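Local atomic coordinates of alpha-fucosidase (Bifidobacterium bifidum, PDB entry 2EAB), a protein that probably releases alpha-1,2-linked L-fucose from glycans by hydrolysis, this chain being the calcium-binding, family 95 catalytic part of a longer protein. Residues D556-G561 with C610-W615; H548-S553 with G572-T577; L338-H343 with L371-Y376. One frame throughout, in Å; residues are numbered along the deposited sequence.

In the fold
All three contacts lie within the family 95 catalytic range. Interaction 3 comes first along the chain and closes before the other two open; it sets the loop after strand 335-337 against helix 365-386. Interactions 1 and 2 have alternating segments and share the three-stranded antiparallel sheet 548-549, 558-565, 572-574. Their centres are 10 Å apart, and they touch where Thr559 meets Asp574 and Gly561 meets Gly575. Interaction 3 is on the opposite side of the chain's centre, its centre about 51 Å from that of interaction 1 and 48 Å from that of interaction 2. Interaction 2 links the edge strands of the small sheet, and interaction 1 packs its middle strand against the loop before helix 632-639.

Interaction 1 of 3, residues D556-G561 with C610-W615; sequences DRLTTG and CSADNW
Leu558 lays both methyls of its branched end over one face of the Trp615 indole, the two side chains crossing at about a right angle. CD1 of Leu558 makes a CH-pi contact 3.6 Å from the centroid of the six-membered ring of Trp615. It stands only 3° off the ring normal, so the methyl is centred on the benzo ring and nearly equidistant from its six carbons. Leu558 CD2 sits nearer the ring junction, 3.8 Å from Trp615 CD2. The side chain reaches the ring because CG lies beside the backbone N, opposite the carbonyl carbon (chi1 -68°).

A second apolar contact uses the same branch: Leu558 CD2 also meets Ala612 CB at 3.9 Å, so that this methyl touches both the alanine and the indole.

Leu558 opens strand 558-565, the middle strand of a three-stranded antiparallel sheet, while Ala612 and Trp615 begin and end a short 3-10 turn in the long loop before helix 632-639. Backbone bonds shape that turn, with Asn614 N 2.9 Å from Ser611 O and Trp615 N 3.2 Å from Ala612 O. An ST turn leads into it, Ser611 OG accepting from Asp613 N at 3.0 Å. Ser611 O also lies in the indole plane at the ring's edge.

Bonds to neighbours hold both segments. Trp615 NE1 donates to Val543 O, and Leu558 pairs through its backbone with Leu638. A disulfide joins Cys610 to Cys634 of helix 632-639.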
ATOM      1  N   ASP A 556      -4.275  17.958 -30.943  1.00 12.40           N
ATOM      2  CA  ASP A 556      -4.707  16.848 -31.778  1.00 12.25           C
ATOM      3  C   ASP A 556      -4.386  15.529 -31.087  1.00 11.42           C
ATOM      4  O   ASP A 556      -3.278  15.008 -31.206  1.00 11.68           O
ATOM      5  CB  ASP A 556      -4.022  16.929 -33.150  1.00 12.96           C
ATOM      6  CG  ASP A 556      -4.598  15.947 -34.162  1.00 15.06           C
ATOM      7  OD1 ASP A 556      -5.459  15.115 -33.802  1.00 17.47           O
ATOM      8  OD2 ASP A 556      -4.185  16.019 -35.341  1.00 18.44           O
ATOM      9  N   ARG A 557      -5.365  14.998 -30.357  1.00 10.51           N
ATOM     10  CA  ARG A 557      -5.176  13.782 -29.565  1.00  9.84           C
ATOM     11  C   ARG A 557      -6.514  13.309 -29.031  1.00  9.59           C
ATOM     12  O   ARG A 557      -7.471  14.079 -28.977  1.00  9.91           O
ATOM     13  CB  ARG A 557      -4.219  14.028 -28.382  1.00  9.89           C
ATOM     14  CG  ARG A 557      -4.546  15.278 -27.555  1.00  9.69           C
ATOM     15  CD  ARG A 557      -3.849  15.290 -26.194  1.00  9.81           C
ATOM     16  NE  ARG A 557      -2.395  15.144 -26.256  1.00  9.12           N
ATOM     17  CZ  ARG A 557      -1.543  16.129 -26.527  1.00  9.76           C
ATOM     18  NH1 ARG A 557      -1.983  17.355 -26.808  1.00 10.18           N
ATOM     19  NH2 ARG A 557      -0.242  15.879 -26.540  1.00 10.19           N
ATOM     20  N   LEU A 558      -6.579  12.040 -28.639  1.00  8.95           N
ATOM     21  CA  LEU A 558      -7.634  11.596 -27.738  1.00  8.60           C
ATOM     22  C   LEU A 558      -7.290  12.061 -26.335  1.00  8.19           C
ATOM     23  O   LEU A 558      -6.123  12.033 -25.939  1.00  8.26           O
ATOM     24  CB  LEU A 558      -7.769  10.073 -27.728  1.00  8.77           C
ATOM     25  CG  LEU A 558      -8.283   9.369 -28.982  1.00  8.81           C
ATOM     26  CD1 LEU A 558      -8.272   7.864 -28.754  1.00  8.97           C
ATOM     27  CD2 LEU A 558      -9.683   9.847 -29.357  1.00  9.47           C
ATOM     28  N   THR A 559      -8.302  12.490 -25.589  1.00  7.88           N
ATOM     29  CA  THR A 559      -8.156  12.698 -24.153  1.00  8.10           C
ATOM     30  C   THR A 559      -9.264  11.949 -23.428  1.00  8.20           C
ATOM     31  O   THR A 559     -10.157  11.369 -24.051  1.00  8.47           O
ATOM     32  CB  THR A 559      -8.237  14.188 -23.742  1.00  8.00           C
ATOM     33  OG1 THR A 559      -9.556  14.677 -24.006  1.00  8.95           O
ATOM     34  CG2 THR A 559      -7.190  15.042 -24.461  1.00  8.46           C
ATOM     35  N   THR A 560      -9.206  11.987 -22.103  1.00  8.44           N
ATOM     36  CA  THR A 560     -10.228  11.362 -21.275  1.00  9.07           C
ATOM     37  C   THR A 560     -11.407  12.294 -20.989  1.00  9.37           C
ATOM     38  O   THR A 560     -12.264  11.974 -20.164  1.00 10.29           O
ATOM     39  CB  THR A 560      -9.635  10.897 -19.936  1.00  9.10           C
ATOM     40  OG1 THR A 560      -8.974  12.003 -19.308  1.00  8.24           O
ATOM     41  CG2 THR A 560      -8.630   9.781 -20.151  1.00 10.69           C
ATOM     42  N   GLY A 561     -11.472  13.436 -21.669  1.00  9.63           N
ATOM     43  CA  GLY A 561     -12.559  14.383 -21.435  1.00  9.94           C
ATOM     44  C   GLY A 561     -12.384  15.121 -20.123  1.00  9.51           C
ATOM     45  O   GLY A 561     -11.259  15.287 -19.636  1.00  9.48           O
ATOM     46  N   CYS A 610      -5.702   4.829 -38.240  1.00 13.36           N
ATOM     47  CA  CYS A 610      -5.910   5.181 -36.849  1.00 12.94           C
ATOM     48  C   CYS A 610      -5.926   6.694 -36.702  1.00 12.66           C
ATOM     49  O   CYS A 610      -4.943   7.373 -37.008  1.00 13.13           O
ATOM     50  CB  CYS A 610      -4.812   4.554 -35.994  1.00 12.81           C
ATOM     51  SG  CYS A 610      -4.854   4.992 -34.256  1.00 13.52           S
ATOM     52  N   SER A 611      -7.060   7.208 -36.234  1.00 12.24           N
ATOM     53  CA  SER A 611      -7.295   8.639 -36.124  1.00 12.18           C
ATOM     54  C   SER A 611      -8.239   8.898 -34.963  1.00 11.74           C
ATOM     55  O   SER A 611      -9.119   8.086 -34.687  1.00 11.33           O
ATOM     56  CB  SER A 611      -7.937   9.151 -37.415  1.00 12.38           C
ATOM     57  OG  SER A 611      -8.407  10.479 -37.264  1.00 13.28           O
ATOM     58  N   ALA A 612      -8.069  10.040 -34.304  1.00 11.24           N
ATOM     59  CA  ALA A 612      -8.997  10.456 -33.253  1.00 10.95           C
ATOM     60  C   ALA A 612     -10.410  10.646 -33.803  1.00 11.04           C
ATOM     61  O   ALA A 612     -11.383  10.579 -33.049  1.00 10.56           O
ATOM     62  CB  ALA A 612      -8.506  11.721 -32.571  1.00 11.09           C
ATOM     63  N   ASP A 613     -10.517  10.860 -35.115  1.00 11.23           N
ATOM     64  CA  ASP A 613     -11.812  10.936 -35.791  1.00 11.49           C
ATOM     65  C   ASP A 613     -12.599   9.624 -35.706  1.00 11.09           C
ATOM     66  O   ASP A 613     -13.821   9.623 -35.879  1.00 10.95           O
ATOM     67  CB  ASP A 613     -11.635  11.332 -37.262  1.00 11.99           C
ATOM     68  CG  ASP A 613     -11.233  12.785 -37.441  1.00 14.08           C
ATOM     69  OD1 ASP A 613     -11.432  13.596 -36.512  1.00 16.75           O
ATOM     70  OD2 ASP A 613     -10.726  13.124 -38.533  1.00 17.47           O
ATOM     71  N   ASN A 614     -11.903   8.517 -35.438  1.00 10.82           N
ATOM     72  CA  ASN A 614     -12.540   7.204 -35.303  1.00 10.70           C
ATOM     73  C   ASN A 614     -13.466   7.104 -34.093  1.00 10.24           C
ATOM     74  O   ASN A 614     -14.223   6.144 -33.975  1.00 10.52           O
ATOM     75  CB  ASN A 614     -11.490   6.087 -35.231  1.00 10.70           C
ATOM     76  CG  ASN A 614     -10.633   5.994 -36.483  1.00 11.50           C
ATOM     77  OD1 ASN A 614     -10.889   6.662 -37.492  1.00 11.99           O
ATOM     78  ND2 ASN A 614      -9.606   5.154 -36.423  1.00 11.70           N
ATOM     79  N   TRP A 615     -13.390   8.090 -33.200  1.00  9.99           N
ATOM     80  CA  TRP A 615     -14.197   8.104 -31.979  1.00  9.92           C
ATOM     81  C   TRP A 615     -15.499   8.906 -32.104  1.00 10.33           C
ATOM     82  O   TRP A 615     -16.206   9.104 -31.115  1.00 10.11           O
ATOM     83  CB  TRP A 615     -13.360   8.564 -30.777  1.00  9.98           C
ATOM     84  CG  TRP A 615     -12.697   7.410 -30.094  1.00  8.93           C
ATOM     85  CD1 TRP A 615     -13.099   6.801 -28.934  1.00  9.41           C
ATOM     86  CD2 TRP A 615     -11.535   6.697 -30.540  1.00  8.91           C
ATOM     87  NE1 TRP A 615     -12.257   5.762 -28.631  1.00  9.02           N
ATOM     88  CE2 TRP A 615     -11.287   5.674 -29.596  1.00  8.51           C
ATOM     89  CE3 TRP A 615     -10.673   6.828 -31.638  1.00  9.14           C
ATOM     90  CZ2 TRP A 615     -10.213   4.787 -29.720  1.00  9.25           C
ATOM     91  CZ3 TRP A 615      -9.605   5.940 -31.762  1.00  9.57           C
ATOM     92  CH2 TRP A 615      -9.384   4.935 -30.806  1.00  9.58           C
TER

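Interaction 2 of 3, residues H548-S553 with G572-T577; sequences HKAGSS and GTDGNT
Asp574 OD1 is gripped by two partners, His548 NE2 from across the contact and Thr559 OG1 from the strand between. The histidine bond is 2.8 Å from NE2 to OD1 and almost straight, 173° at the hydrogen. OD1 lies at the edge of the imidazole, close to its plane, and takes the bond on its syn side, with NE2 tilted well out of the carboxylate plane; ring and carboxylate planes are turned 56° apart. The other oxygen, OD2, accepts from Gly551 N at 2.8 Å, also on its syn side and with a smaller tilt, and lies 3.8 Å from Ala550 CB. With CG anti to the backbone N (chi1 -165°), the carboxylate extends toward the segment 548-553 and holds a side chain and a main-chain N-H at once.

Ser553 completes the grip through water. Its OG is 2.7 Å from water 1, which accepts from Asp574 N at 2.9 Å, and 2.6 Å from water 2, which bonds to Asp574 OD2. The hydroxyl oxygen also packs 3.6 Å from Asp574 CB.

With an alanine in place of Asp574, His548 NE2 and Gly551 N would probably lose their acceptor together, leaving the imidazole free to turn.

Strands 548-549 and 572-574 are the two edges of the small antiparallel sheet, and the aspartate reaches across the middle strand 558-565 to tie them. Helix 103-113 packs against the site, Asn109 and Ala113 touching His548 and Leu112 touching Asp574, and just beyond, Asn576 N-caps helix 577-596.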
ATOM      1  N   HIS A 548     -12.419  10.705 -25.831  1.00  8.06           N
ATOM      2  CA  HIS A 548     -12.963  11.477 -26.943  1.00  8.24           C
ATOM      3  C   HIS A 548     -11.845  12.199 -27.675  1.00  8.35           C
ATOM      4  O   HIS A 548     -10.738  12.323 -27.154  1.00  8.49           O
ATOM      5  CB  HIS A 548     -14.097  12.424 -26.484  1.00  8.34           C
ATOM      6  CG  HIS A 548     -13.645  13.736 -25.910  1.00  8.49           C
ATOM      7  ND1 HIS A 548     -14.483  14.829 -25.844  1.00  9.37           N
ATOM      8  CD2 HIS A 548     -12.468  14.134 -25.366  1.00  8.15           C
ATOM      9  CE1 HIS A 548     -13.838  15.847 -25.301  1.00  9.05           C
ATOM     10  NE2 HIS A 548     -12.614  15.451 -24.999  1.00  8.27           N
ATOM     11  N   LYS A 549     -12.126  12.636 -28.898  1.00  8.57           N
ATOM     12  CA  LYS A 549     -11.215  13.520 -29.609  1.00  9.18           C
ATOM     13  C   LYS A 549     -11.262  14.879 -28.923  1.00  9.23           C
ATOM     14  O   LYS A 549     -12.341  15.457 -28.754  1.00  9.58           O
ATOM     15  CB  LYS A 549     -11.615  13.650 -31.079  1.00  9.34           C
ATOM     16  CG  LYS A 549     -10.822  14.709 -31.831  1.00 10.87           C
ATOM     17  CD  LYS A 549     -11.157  14.736 -33.311  1.00 12.89           C
ATOM     18  CE  LYS A 549     -10.390  15.844 -34.031  1.00 14.83           C
ATOM     19  NZ  LYS A 549      -8.901  15.733 -33.885  1.00 17.53           N
ATOM     20  N   ALA A 550     -10.097  15.372 -28.517  1.00  9.73           N
ATOM     21  CA  ALA A 550      -9.999  16.651 -27.828  1.00 10.02           C
ATOM     22  C   ALA A 550     -10.499  17.802 -28.685  1.00  9.95           C
ATOM     23  O   ALA A 550     -10.406  17.770 -29.917  1.00  9.85           O
ATOM     24  CB  ALA A 550      -8.571  16.913 -27.412  1.00 10.52           C
ATOM     25  N   GLY A 551     -11.044  18.807 -28.011  1.00  9.77           N
ATOM     26  CA  GLY A 551     -11.268  20.110 -28.612  1.00 10.32           C
ATOM     27  C   GLY A 551      -9.965  20.875 -28.728  1.00 10.63           C
ATOM     28  O   GLY A 551      -8.896  20.385 -28.341  1.00 10.65           O
ATOM     29  N   SER A 552     -10.058  22.094 -29.252  1.00 11.14           N
ATOM     30  CA  SER A 552      -8.880  22.887 -29.607  1.00 11.79           C
ATOM     31  C   SER A 552      -7.934  23.190 -28.442  1.00 11.58           C
ATOM     32  O   SER A 552      -6.742  23.412 -28.662  1.00 12.38           O
ATOM     33  CB  SER A 552      -9.294  24.185 -30.307  1.00 12.23           C
ATOM     34  OG  SER A 552     -10.151  24.948 -29.484  1.00 14.15           O
ATOM     35  N   SER A 553      -8.441  23.189 -27.209  1.00 10.89           N
ATOM     36  CA  SER A 553      -7.594  23.531 -26.062  1.00 10.65           C
ATOM     37  C   SER A 553      -6.525  22.478 -25.758  1.00 10.32           C
ATOM     38  O   SER A 553      -5.525  22.783 -25.109  1.00 10.50           O
ATOM     39  CB  SER A 553      -8.431  23.822 -24.811  1.00 10.54           C
ATOM     40  OG  SER A 553      -8.917  22.633 -24.217  1.00 10.58           O
ATOM     41  N   GLY A 572     -12.126  21.416 -14.358  1.00 10.24           N
ATOM     42  CA  GLY A 572     -12.483  20.584 -15.496  1.00 10.16           C
ATOM     43  C   GLY A 572     -11.860  21.081 -16.778  1.00  9.71           C
ATOM     44  O   GLY A 572     -12.323  22.057 -17.365  1.00 10.59           O
ATOM     45  N   THR A 573     -10.790  20.416 -17.196  1.00  8.92           N
ATOM     46  CA  THR A 573     -10.129  20.712 -18.465  1.00  8.83           C
ATOM     47  C   THR A 573     -10.351  19.559 -19.443  1.00  8.30           C
ATOM     48  O   THR A 573     -10.930  18.526 -19.084  1.00  8.12           O
ATOM     49  CB  THR A 573      -8.615  20.967 -18.283  1.00  8.95           C
ATOM     50  OG1 THR A 573      -7.971  19.768 -17.832  1.00  9.05           O
ATOM     51  CG2 THR A 573      -8.369  22.073 -17.269  1.00  9.52           C
ATOM     52  N   ASP A 574      -9.895  19.744 -20.681  1.00  8.15           N
ATOM     53  CA  ASP A 574     -10.047  18.726 -21.709  1.00  7.95           C
ATOM     54  C   ASP A 574      -8.924  17.701 -21.569  1.00  7.73           C
ATOM     55  O   ASP A 574      -7.885  17.780 -22.232  1.00  7.75           O
ATOM     56  CB  ASP A 574     -10.062  19.377 -23.094  1.00  8.40           C
ATOM     57  CG  ASP A 574     -10.576  18.451 -24.177  1.00  8.72           C
ATOM     58  OD1 ASP A 574     -10.663  17.223 -23.954  1.00  8.67           O
ATOM     59  OD2 ASP A 574     -10.906  18.966 -25.266  1.00 10.16           O
ATOM     60  N   GLY A 575      -9.147  16.742 -20.676  1.00  7.58           N
ATOM     61  CA  GLY A 575      -8.116  15.796 -20.291  1.00  7.57           C
ATOM     62  C   GLY A 575      -6.996  16.479 -19.537  1.00  7.24           C
ATOM     63  O   GLY A 575      -7.041  17.684 -19.273  1.00  7.40           O
ATOM     64  N   ASN A 576      -5.983  15.698 -19.191  1.00  6.90           N
ATOM     65  CA  ASN A 576      -4.755  16.207 -18.590  1.00  6.75           C
ATOM     66  C   ASN A 576      -3.709  15.101 -18.586  1.00  6.58           C
ATOM     67  O   ASN A 576      -4.008  13.947 -18.885  1.00  6.29           O
ATOM     68  CB  ASN A 576      -4.983  16.816 -17.188  1.00  6.92           C
ATOM     69  CG  ASN A 576      -5.581  15.833 -16.192  1.00  6.79           C
ATOM     70  OD1 ASN A 576      -5.359  14.618 -16.264  1.00  7.51           O
ATOM     71  ND2 ASN A 576      -6.335  16.365 -15.234  1.00  7.37           N
ATOM     72  N   THR A 577      -2.484  15.462 -18.241  1.00  6.67           N
ATOM     73  CA  THR A 577      -1.372  14.525 -18.288  1.00  6.97           C
ATOM     74  C   THR A 577      -1.538  13.398 -17.270  1.00  6.56           C
ATOM     75  O   THR A 577      -1.203  12.245 -17.560  1.00  6.92           O
ATOM     76  CB  THR A 577      -0.063  15.273 -18.078  1.00  6.94           C
ATOM     77  OG1 THR A 577       0.026  16.286 -19.086  1.00  7.07           O
ATOM     78  CG2 THR A 577       1.147  14.342 -18.171  1.00  7.32           C
TER
HETATM   79  O   HOH W   1      -8.657  22.217 -21.521  1.00  9.17           O
HETATM   80  O   HOH W   2     -10.853  21.685 -25.730  1.00 10.62           O

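Interaction 3 of 3, residues L338-H343 with L371-Y376; sequences LGQSGH and LETLVY
The loop leaving strand 335-337, the edge of a seven-stranded antiparallel sheet, rests here on the flank of helix 365-386. Within 371-376, Thr373 makes the contact: its methyl CG2 meets Leu338 and Gln340 OE1, its OG1 the Gln340 chain. CG2 of Thr373 lies 3.7 Å from Leu338 CD1, the two side chains sliding past each other in opposite directions. Gln340 crosses Thr373 at a slant instead: its CD is 3.6 Å from Thr373 OG1, and its OE1 is 3.6 Å from Thr373 CG2. These are van der Waals contacts, and the polar ends are occupied otherwise, Thr373 OG1 bonding to Arg369 O one helical turn back.

The Gln340 chain folds back sharply at chi2 (-95°), which carries the carboxamide over its own backbone. There OE1 accepts from Leu338 N at 2.8 Å, in the carbonyl plane and with 159° at the hydrogen, while NE2 bonds to Ile336 O. Held at both ends, the amide is a fixed flat group against which the threonine packs. Gly339, between the two contact residues, has a positive phi (94°) that lets the chain turn.

Trp809 touches Leu338 from another loop. The arrangement is a loop-on-helix packing, the loop leaving an edge strand, consistent with the helical (alpha/alpha)6 barrel and flanking beta domain of family 95 enzymes.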
ATOM      1  N   LEU A 338      24.012  -2.067   5.119  1.00 11.69           N
ATOM      2  CA  LEU A 338      24.592  -0.778   4.778  1.00 11.97           C
ATOM      3  C   LEU A 338      25.609  -0.324   5.822  1.00 11.97           C
ATOM      4  O   LEU A 338      26.059   0.821   5.793  1.00 12.66           O
ATOM      5  CB  LEU A 338      23.494   0.278   4.618  1.00 11.96           C
ATOM      6  CG  LEU A 338      22.421   0.038   3.556  1.00 11.92           C
ATOM      7  CD1 LEU A 338      21.448   1.204   3.546  1.00 12.52           C
ATOM      8  CD2 LEU A 338      23.036  -0.174   2.173  1.00 13.04           C
ATOM      9  N   GLY A 339      25.964  -1.227   6.732  1.00 11.88           N
ATOM     10  CA  GLY A 339      26.906  -0.917   7.809  1.00 11.91           C
ATOM     11  C   GLY A 339      26.227  -0.492   9.095  1.00 11.72           C
ATOM     12  O   GLY A 339      26.852   0.139   9.955  1.00 12.15           O
ATOM     13  N   GLN A 340      24.953  -0.855   9.237  1.00 11.35           N
ATOM     14  CA  GLN A 340      24.154  -0.444  10.389  1.00 11.06           C
ATOM     15  C   GLN A 340      24.581  -1.092  11.696  1.00 11.35           C
ATOM     16  O   GLN A 340      25.037  -2.236  11.721  1.00 11.74           O
ATOM     17  CB  GLN A 340      22.669  -0.747  10.153  1.00 10.60           C
ATOM     18  CG  GLN A 340      22.330  -2.226   9.971  1.00 10.07           C
ATOM     19  CD  GLN A 340      22.272  -2.649   8.513  1.00 10.09           C
ATOM     20  OE1 GLN A 340      22.843  -1.996   7.641  1.00 10.37           O
ATOM     21  NE2 GLN A 340      21.570  -3.744   8.245  1.00  9.61           N
ATOM     22  N   SER A 341      24.390  -0.342  12.777  1.00 11.60           N
ATOM     23  CA  SER A 341      24.330  -0.897  14.117  1.00 12.06           C
ATOM     24  C   SER A 341      22.963  -1.559  14.317  1.00 12.08           C
ATOM     25  O   SER A 341      22.092  -1.499  13.439  1.00 12.04           O
ATOM     26  CB  SER A 341      24.557   0.202  15.163  1.00 12.55           C
ATOM     27  OG  SER A 341      23.766   1.348  14.902  1.00 12.94           O
ATOM     28  N   GLY A 342      22.787  -2.197  15.467  1.00 12.23           N
ATOM     29  CA  GLY A 342      21.531  -2.850  15.818  1.00 12.58           C
ATOM     30  C   GLY A 342      21.431  -2.976  17.322  1.00 12.86           C
ATOM     31  O   GLY A 342      22.292  -2.471  18.047  1.00 12.94           O
ATOM     32  N   HIS A 343      20.396  -3.664  17.798  1.00 13.12           N
ATOM     33  CA  HIS A 343      20.127  -3.727  19.240  1.00 13.46           C
ATOM     34  C   HIS A 343      21.206  -4.476  20.032  1.00 13.91           C
ATOM     35  O   HIS A 343      21.309  -4.318  21.251  1.00 13.99           O
ATOM     36  CB  HIS A 343      18.736  -4.313  19.520  1.00 13.53           C
ATOM     37  CG  HIS A 343      18.680  -5.808  19.459  1.00 13.32           C
ATOM     38  ND1 HIS A 343      18.436  -6.498  18.290  1.00 13.46           N
ATOM     39  CD2 HIS A 343      18.829  -6.746  20.424  1.00 13.15           C
ATOM     40  CE1 HIS A 343      18.440  -7.795  18.539  1.00 13.26           C
ATOM     41  NE2 HIS A 343      18.676  -7.972  19.827  1.00 13.49           N
ATOM     42  N   LEU A 371      18.786   3.420  11.467  1.00  8.93           N
ATOM     43  CA  LEU A 371      17.435   3.965  11.307  1.00  8.93           C
ATOM     44  C   LEU A 371      16.910   3.772   9.884  1.00  8.55           C
ATOM     45  O   LEU A 371      15.757   3.380   9.688  1.00  8.61           O
ATOM     46  CB  LEU A 371      17.357   5.439  11.724  1.00  9.19           C
ATOM     47  CG  LEU A 371      15.927   5.992  11.824  1.00  9.70           C
ATOM     48  CD1 LEU A 371      15.099   5.239  12.861  1.00 11.07           C
ATOM     49  CD2 LEU A 371      15.917   7.479  12.121  1.00 10.00           C
ATOM     50  N   GLU A 372      17.762   4.019   8.894  1.00  8.44           N
ATOM     51  CA  GLU A 372      17.367   3.872   7.494  1.00  8.27           C
ATOM     52  C   GLU A 372      16.979   2.431   7.161  1.00  8.29           C
ATOM     53  O   GLU A 372      15.939   2.188   6.535  1.00  8.59           O
ATOM     54  CB  GLU A 372      18.478   4.392   6.575  1.00  8.46           C
ATOM     55  CG  GLU A 372      18.657   5.905   6.684  1.00  8.72           C
ATOM     56  CD  GLU A 372      20.039   6.407   6.299  1.00  9.08           C
ATOM     57  OE1 GLU A 372      20.840   5.640   5.711  1.00 10.05           O
ATOM     58  OE2 GLU A 372      20.319   7.591   6.588  1.00  9.43           O
ATOM     59  N   THR A 373      17.791   1.471   7.593  1.00  8.14           N
ATOM     60  CA  THR A 373      17.469   0.070   7.329  1.00  8.53           C
ATOM     61  C   THR A 373      16.306  -0.445   8.176  1.00  8.45           C
ATOM     62  O   THR A 373      15.544  -1.295   7.720  1.00  8.35           O
ATOM     63  CB  THR A 373      18.695  -0.868   7.444  1.00  8.47           C
ATOM     64  OG1 THR A 373      19.259  -0.783   8.760  1.00  8.64           O
ATOM     65  CG2 THR A 373      19.751  -0.521   6.401  1.00  9.21           C
ATOM     66  N   LEU A 374      16.150   0.071   9.394  1.00  8.52           N
ATOM     67  CA  LEU A 374      14.995  -0.301  10.208  1.00  8.75           C
ATOM     68  C   LEU A 374      13.689   0.159   9.582  1.00  8.22           C
ATOM     69  O   LEU A 374      12.736  -0.614   9.514  1.00  8.06           O
ATOM     70  CB  LEU A 374      15.104   0.247  11.631  1.00  9.66           C
ATOM     71  CG  LEU A 374      15.962  -0.509  12.645  1.00 11.83           C
ATOM     72  CD1 LEU A 374      15.981   0.250  13.967  1.00 13.45           C
ATOM     73  CD2 LEU A 374      15.484  -1.947  12.850  1.00 14.19           C
ATOM     74  N   VAL A 375      13.647   1.408   9.134  1.00  7.71           N
ATOM     75  CA  VAL A 375      12.443   1.924   8.473  1.00  7.70           C
ATOM     76  C   VAL A 375      12.148   1.111   7.207  1.00  7.44           C
ATOM     77  O   VAL A 375      10.999   0.734   6.960  1.00  7.46           O
ATOM     78  CB  VAL A 375      12.545   3.436   8.180  1.00  7.83           C
ATOM     79  CG1 VAL A 375      11.366   3.907   7.326  1.00  8.38           C
ATOM     80  CG2 VAL A 375      12.610   4.218   9.493  1.00  8.63           C
ATOM     81  N   TYR A 376      13.189   0.817   6.426  1.00  7.17           N
ATOM     82  CA  TYR A 376      13.051  -0.032   5.249  1.00  7.12           C
ATOM     83  C   TYR A 376      12.397  -1.373   5.603  1.00  7.23           C
ATOM     84  O   TYR A 376      11.409  -1.794   4.987  1.00  7.25           O
ATOM     85  CB  TYR A 376      14.417  -0.277   4.581  1.00  7.39           C
ATOM     86  CG  TYR A 376      14.305  -1.317   3.496  1.00  7.29           C
ATOM     87  CD1 TYR A 376      13.823  -0.973   2.236  1.00  6.83           C
ATOM     88  CD2 TYR A 376      14.600  -2.656   3.748  1.00  8.46           C
ATOM     89  CE1 TYR A 376      13.680  -1.929   1.242  1.00  7.81           C
ATOM     90  CE2 TYR A 376      14.448  -3.622   2.763  1.00  8.51           C
ATOM     91  CZ  TYR A 376      13.984  -3.253   1.517  1.00  7.50           C
ATOM     92  OH  TYR A 376      13.832  -4.213   0.552  1.00  8.48           O
TER